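Aldehyde dehydrogenase (Listeria monocytogenes, PDB 3K9D) probably oxidises aldehydes with NAD or NADP as the electron acceptor. Local coordinates at residues 62-67 / 117-122; 202-207 / 215-220. One frame throughout, in Å; residues are numbered along the deposited sequence.

Both contacts belong to the part of the chain built round the mixed sheet that contains strands 102-116, 192-197 and 214-216, the probable dinucleotide-binding domain of the aldehyde dehydrogenase fold. Contact 1 brings the loop between helices 51-62 and 67-85 to the turn after strand 102-116; contact 2 lies within a single beta-alpha-beta unit, between helix 201-207 and the end of strand 214-216. Their centres are 19 Å apart and they do not touch, although strand 192-197 pairs with both strands concerned. Contact 2 is buried, with valine methyls packed on main chain and on one another, whereas contact 1, only partly buried, mixes ring packing with a water-mediated link.

Contact 1 (62-67 / 117-122); sequences TGFGIW and PSTNPT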
loop_
_atom_site.group_PDB
_atom_site.type_symbol
_atom_site.label_atom_id
_atom_site.label_comp_id
_atom_site.label_asym_id
_atom_site.label_seq_id
_atom_site.Cartn_x
_atom_site.Cartn_y
_atom_site.Cartn_z
ATOM N N THR A 62 -25.968 -19.773 0.809
ATOM C CA THR A 62 -25.368 -19.485 -0.504
ATOM C C THR A 62 -25.659 -20.584 -1.520
ATOM O O THR A 62 -25.735 -20.331 -2.729
ATOM C CB THR A 62 -23.831 -19.303 -0.426
ATOM O OG1 THR A 62 -23.211 -20.512 0.053
ATOM C CG2 THR A 62 -23.455 -18.137 0.492
ATOM N N GLY A 63 -25.794 -21.809 -1.023
ATOM C CA GLY A 63 -25.859 -22.993 -1.878
ATOM C C GLY A 63 -24.508 -23.470 -2.382
ATOM O O GLY A 63 -24.440 -24.448 -3.135
ATOM N N PHE A 64 -23.429 -22.790 -1.988
ATOM C CA PHE A 64 -22.085 -23.162 -2.442
ATOM C C PHE A 64 -21.474 -24.196 -1.517
ATOM O O PHE A 64 -21.773 -24.240 -0.323
ATOM C CB PHE A 64 -21.089 -21.978 -2.497
ATOM C CG PHE A 64 -21.532 -20.793 -3.326
ATOM C CD1 PHE A 64 -22.486 -20.907 -4.330
ATOM C CD2 PHE A 64 -20.939 -19.552 -3.110
ATOM C CE1 PHE A 64 -22.878 -19.799 -5.075
ATOM C CE2 PHE A 64 -21.314 -18.438 -3.854
ATOM C CZ PHE A 64 -22.284 -18.557 -4.836
ATOM N N GLY A 65 -20.601 -25.004 -2.101
ATOM C CA GLY A 65 -19.633 -25.797 -1.377
ATOM C C GLY A 65 -20.091 -27.052 -0.675
ATOM O O GLY A 65 -21.171 -27.583 -0.938
ATOM N N ILE A 66 -19.223 -27.522 0.213
ATOM C CA ILE A 66 -19.412 -28.760 0.955
ATOM C C ILE A 66 -19.347 -28.397 2.446
ATOM O O ILE A 66 -18.407 -27.731 2.891
ATOM C CB ILE A 66 -18.322 -29.793 0.581
ATOM C CG1 ILE A 66 -18.432 -30.167 -0.895
ATOM C CG2 ILE A 66 -18.412 -31.054 1.455
ATOM C CD1 ILE A 66 -17.206 -30.873 -1.466
ATOM N N TRP A 67 -20.366 -28.797 3.204
ATOM C CA TRP A 67 -20.394 -28.522 4.647
ATOM C C TRP A 67 -19.062 -28.848 5.331
ATOM O O TRP A 67 -18.442 -27.955 5.908
ATOM C CB TRP A 67 -21.577 -29.241 5.311
ATOM C CG TRP A 67 -21.807 -28.935 6.801
ATOM C CD1 TRP A 67 -21.155 -28.016 7.585
ATOM C CD2 TRP A 67 -22.788 -29.545 7.643
ATOM N NE1 TRP A 67 -21.652 -28.043 8.864
ATOM C CE2 TRP A 67 -22.659 -28.970 8.926
ATOM C CE3 TRP A 67 -23.760 -30.533 7.439
ATOM C CZ2 TRP A 67 -23.472 -29.349 10.002
ATOM C CZ3 TRP A 67 -24.563 -30.907 8.506
ATOM C CH2 TRP A 67 -24.413 -30.317 9.770
ATOM N N PRO A 117 -16.862 -11.824 0.504
ATOM C CA PRO A 117 -17.511 -12.504 -0.616
ATOM C C PRO A 117 -18.418 -13.652 -0.124
ATOM O O PRO A 117 -18.216 -14.177 0.978
ATOM C CB PRO A 117 -16.326 -13.057 -1.409
ATOM C CG PRO A 117 -15.304 -13.389 -0.343
ATOM C CD PRO A 117 -15.478 -12.304 0.713
ATOM N N SER A 118 -19.399 -14.041 -0.935
ATOM C CA SER A 118 -20.302 -15.155 -0.583
ATOM C C SER A 118 -19.632 -16.529 -0.703
ATOM O O SER A 118 -20.175 -17.524 -0.222
ATOM C CB SER A 118 -21.579 -15.129 -1.432
ATOM O OG SER A 118 -21.279 -15.248 -2.823
ATOM N N THR A 119 -18.461 -16.574 -1.339
ATOM C CA THR A 119 -17.737 -17.825 -1.580
ATOM C C THR A 119 -17.039 -18.340 -0.315
ATOM O O THR A 119 -17.126 -19.527 0.004
ATOM C CB THR A 119 -16.735 -17.683 -2.758
ATOM O OG1 THR A 119 -15.835 -16.597 -2.501
ATOM C CG2 THR A 119 -17.484 -17.419 -4.074
ATOM N N ASN A 120 -16.377 -17.440 0.419
ATOM C CA ASN A 120 -15.704 -17.799 1.678
ATOM C C ASN A 120 -16.188 -16.967 2.888
ATOM O O ASN A 120 -15.359 -16.419 3.613
ATOM C CB ASN A 120 -14.165 -17.671 1.535
ATOM C CG ASN A 120 -13.589 -18.454 0.342
ATOM O OD1 ASN A 120 -13.956 -19.596 0.093
ATOM N ND2 ASN A 120 -12.633 -17.843 -0.363
ATOM N N PRO A 121 -17.516 -16.927 3.158
ATOM C CA PRO A 121 -18.065 -15.809 3.958
ATOM C C PRO A 121 -17.771 -15.771 5.454
ATOM O O PRO A 121 -17.394 -14.719 5.963
ATOM C CB PRO A 121 -19.572 -15.908 3.727
ATOM C CG PRO A 121 -19.822 -17.345 3.364
ATOM C CD PRO A 121 -18.558 -17.910 2.794
ATOM N N THR A 122 -17.926 -16.895 6.148
ATOM C CA THR A 122 -17.734 -16.943 7.593
ATOM C C THR A 122 -16.254 -17.000 7.947
ATOM O O THR A 122 -15.815 -16.335 8.885
ATOM C CB THR A 122 -18.495 -18.135 8.243
ATOM O OG1 THR A 122 -18.024 -19.370 7.682
ATOM C CG2 THR A 122 -19.988 -17.993 7.994
HETATM O O HOH W 1 -20.554 -20.093 0.396
#
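Thr-62 OG1 is gripped from several directions: it accepts the backbone N-H of Phe-64 (N to OG1 3.1 Å, 164° at the hydrogen), accepts a hydrogen bond from a water, and is hydrogen-bonded to Ala-58 O in the last turn of helix 51-62. The same water, 2.7 Å from Thr-62 OG1, also donates to Ser-118 O at 2.7 Å and so ties the two segments together. The hydroxyl lies between backbone N and carbonyl carbon (chi1 61°), the setting that lets it close an ST turn where the helix ends and Gly-63 leaves helical geometry with positive phi. This turn faces the loop joining strand 102-116 to helix 121-134, the first beta-to-alpha connection of a Rossmann-like domain. Phe-64 meets that loop with the edge of its ring: Ser-118 OG approaches CE2 near the ring plane at 3.4 Å, and Thr-119 CA lies 3.9 Å from CD2. Over one ring face, toward the rim, sits Thr-62 CB. Thr-62 CG2 reaches across to Ser-118 O at 3.4 Å, beside the water bridge, while Thr-119 CG2 comes to 4.0 Å from Phe-64 CE2.

Contact 2 (202-207 / 215-220); sequences AMVKAA and IGVGPG
Helix 201-207 passes the end of strand 214-216 most closely where Val-204 faces Gly-216, their CA atoms 5.5 Å apart. Val-204 carries the helix side of the contact, and its CB bond is directed toward 215-220. With CG1 anti to the backbone N (chi1 169°), that methyl comes down on the backbone, 3.6 Å from Gly-216 CA and 3.7 Å from Val-217 O. Val-204 CG1 thus packs directly on the main chain of the glycine. The second branch, CG2, lies 3.9 Å from Val-217 N and meets the CG2 methyl of Val-217 at 4.2 Å, which continues the apolar contact past the end of the strand. These elements are the helix and second strand of a right-handed beta-alpha-beta crossover that starts at strand 192-197, the parallel neighbour of strand 214-216; Val-204 also touches Ala-197 there and thus spans both strands. The polar atoms of Gly-216 are served by other residues, its O by Ser-428 OG and its N by the OH of Tyr-208, which supplies a polar tie from just past the helix end. With both backbone polar atoms of Gly-216 hydrogen-bonded, segments 202-207 and 215-220 themselves meet through van der Waals contact of two methyl groups with main chain and one neighbouring side chain, and the closeness of their fit depends on shape rather than on polar pairing.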
loop_
_atom_site.group_PDB
_atom_site.type_symbol
_atom_site.label_atom_id
_atom_site.label_comp_id
_atom_site.label_asym_id
_atom_site.label_seq_id
_atom_site.Cartn_x
_atom_site.Cartn_y
_atom_site.Cartn_z
ATOM N N ALA A 202 -14.731 -5.777 -10.544
ATOM C CA ALA A 202 -15.383 -4.470 -10.522
ATOM C C ALA A 202 -15.416 -3.930 -9.101
ATOM O O ALA A 202 -15.438 -2.716 -8.895
ATOM C CB ALA A 202 -16.789 -4.549 -11.092
ATOM N N MET A 203 -15.413 -4.841 -8.129
ATOM C CA MET A 203 -15.424 -4.476 -6.716
ATOM C C MET A 203 -14.090 -3.901 -6.260
ATOM O O MET A 203 -14.047 -2.948 -5.482
ATOM C CB MET A 203 -15.780 -5.692 -5.850
ATOM C CG MET A 203 -16.257 -5.348 -4.460
ATOM S SD MET A 203 -17.471 -4.025 -4.561
ATOM C CE MET A 203 -18.354 -4.317 -3.068
ATOM N N VAL A 204 -13.003 -4.491 -6.738
ATOM C CA VAL A 204 -11.670 -4.087 -6.317
ATOM C C VAL A 204 -11.247 -2.825 -7.075
ATOM O O VAL A 204 -10.590 -1.952 -6.520
ATOM C CB VAL A 204 -10.663 -5.249 -6.484
ATOM C CG1 VAL A 204 -9.226 -4.782 -6.302
ATOM C CG2 VAL A 204 -10.990 -6.367 -5.506
ATOM N N LYS A 205 -11.661 -2.718 -8.335
ATOM C CA LYS A 205 -11.450 -1.484 -9.091
ATOM C C LYS A 205 -12.244 -0.336 -8.476
ATOM O O LYS A 205 -11.798 0.816 -8.537
ATOM C CB LYS A 205 -11.765 -1.654 -10.582
ATOM C CG LYS A 205 -11.138 -0.557 -11.464
ATOM C CD LYS A 205 -11.288 -0.830 -12.959
ATOM C CE LYS A 205 -10.209 -1.785 -13.480
ATOM N NZ LYS A 205 -9.950 -1.594 -14.943
ATOM N N ALA A 206 -13.385 -0.657 -7.842
ATOM C CA ALA A 206 -14.184 0.325 -7.099
ATOM C C ALA A 206 -13.455 0.830 -5.861
ATOM O O ALA A 206 -13.554 2.011 -5.525
ATOM C CB ALA A 206 -15.557 -0.246 -6.702
ATOM N N ALA A 207 -12.739 -0.076 -5.197
ATOM C CA ALA A 207 -11.997 0.223 -3.973
ATOM C C ALA A 207 -10.821 1.162 -4.249
ATOM O O ALA A 207 -10.531 2.066 -3.459
ATOM C CB ALA A 207 -11.508 -1.063 -3.325
ATOM N N ILE A 215 -6.540 -2.363 -0.334
ATOM C CA ILE A 215 -5.754 -3.514 -0.701
ATOM C C ILE A 215 -6.660 -4.556 -1.331
ATOM O O ILE A 215 -7.589 -5.074 -0.707
ATOM C CB ILE A 215 -4.837 -4.023 0.446
ATOM C CG1 ILE A 215 -4.551 -5.517 0.289
ATOM C CG2 ILE A 215 -5.369 -3.621 1.821
ATOM C CD1 ILE A 215 -3.838 -6.062 1.450
ATOM N N GLY A 216 -6.381 -4.824 -2.600
ATOM C CA GLY A 216 -7.237 -5.652 -3.423
ATOM C C GLY A 216 -6.717 -7.042 -3.694
ATOM O O GLY A 216 -5.542 -7.345 -3.485
ATOM N N VAL A 217 -7.620 -7.894 -4.153
ATOM C CA VAL A 217 -7.262 -9.229 -4.617
ATOM C C VAL A 217 -7.405 -9.216 -6.135
ATOM O O VAL A 217 -7.824 -8.211 -6.715
ATOM C CB VAL A 217 -8.160 -10.311 -3.963
ATOM C CG1 VAL A 217 -8.052 -10.250 -2.430
ATOM C CG2 VAL A 217 -9.616 -10.160 -4.408
ATOM N N GLY A 218 -7.033 -10.308 -6.792
ATOM C CA GLY A 218 -7.282 -10.432 -8.223
ATOM C C GLY A 218 -7.966 -11.764 -8.501
ATOM O O GLY A 218 -8.117 -12.578 -7.581
ATOM N N PRO A 219 -8.390 -11.990 -9.762
ATOM C CA PRO A 219 -8.914 -13.298 -10.152
ATOM C C PRO A 219 -7.797 -14.338 -10.098
ATOM O O PRO A 219 -6.676 -14.064 -10.536
ATOM C CB PRO A 219 -9.374 -13.084 -11.596
ATOM C CG PRO A 219 -9.465 -11.599 -11.777
ATOM C CD PRO A 219 -8.401 -11.037 -10.888
ATOM N N GLY A 220 -8.094 -15.494 -9.509
ATOM C CA GLY A 220 -7.163 -16.626 -9.490
ATOM C C GLY A 220 -7.375 -17.537 -10.683
ATOM O O GLY A 220 -8.461 -18.076 -10.883
#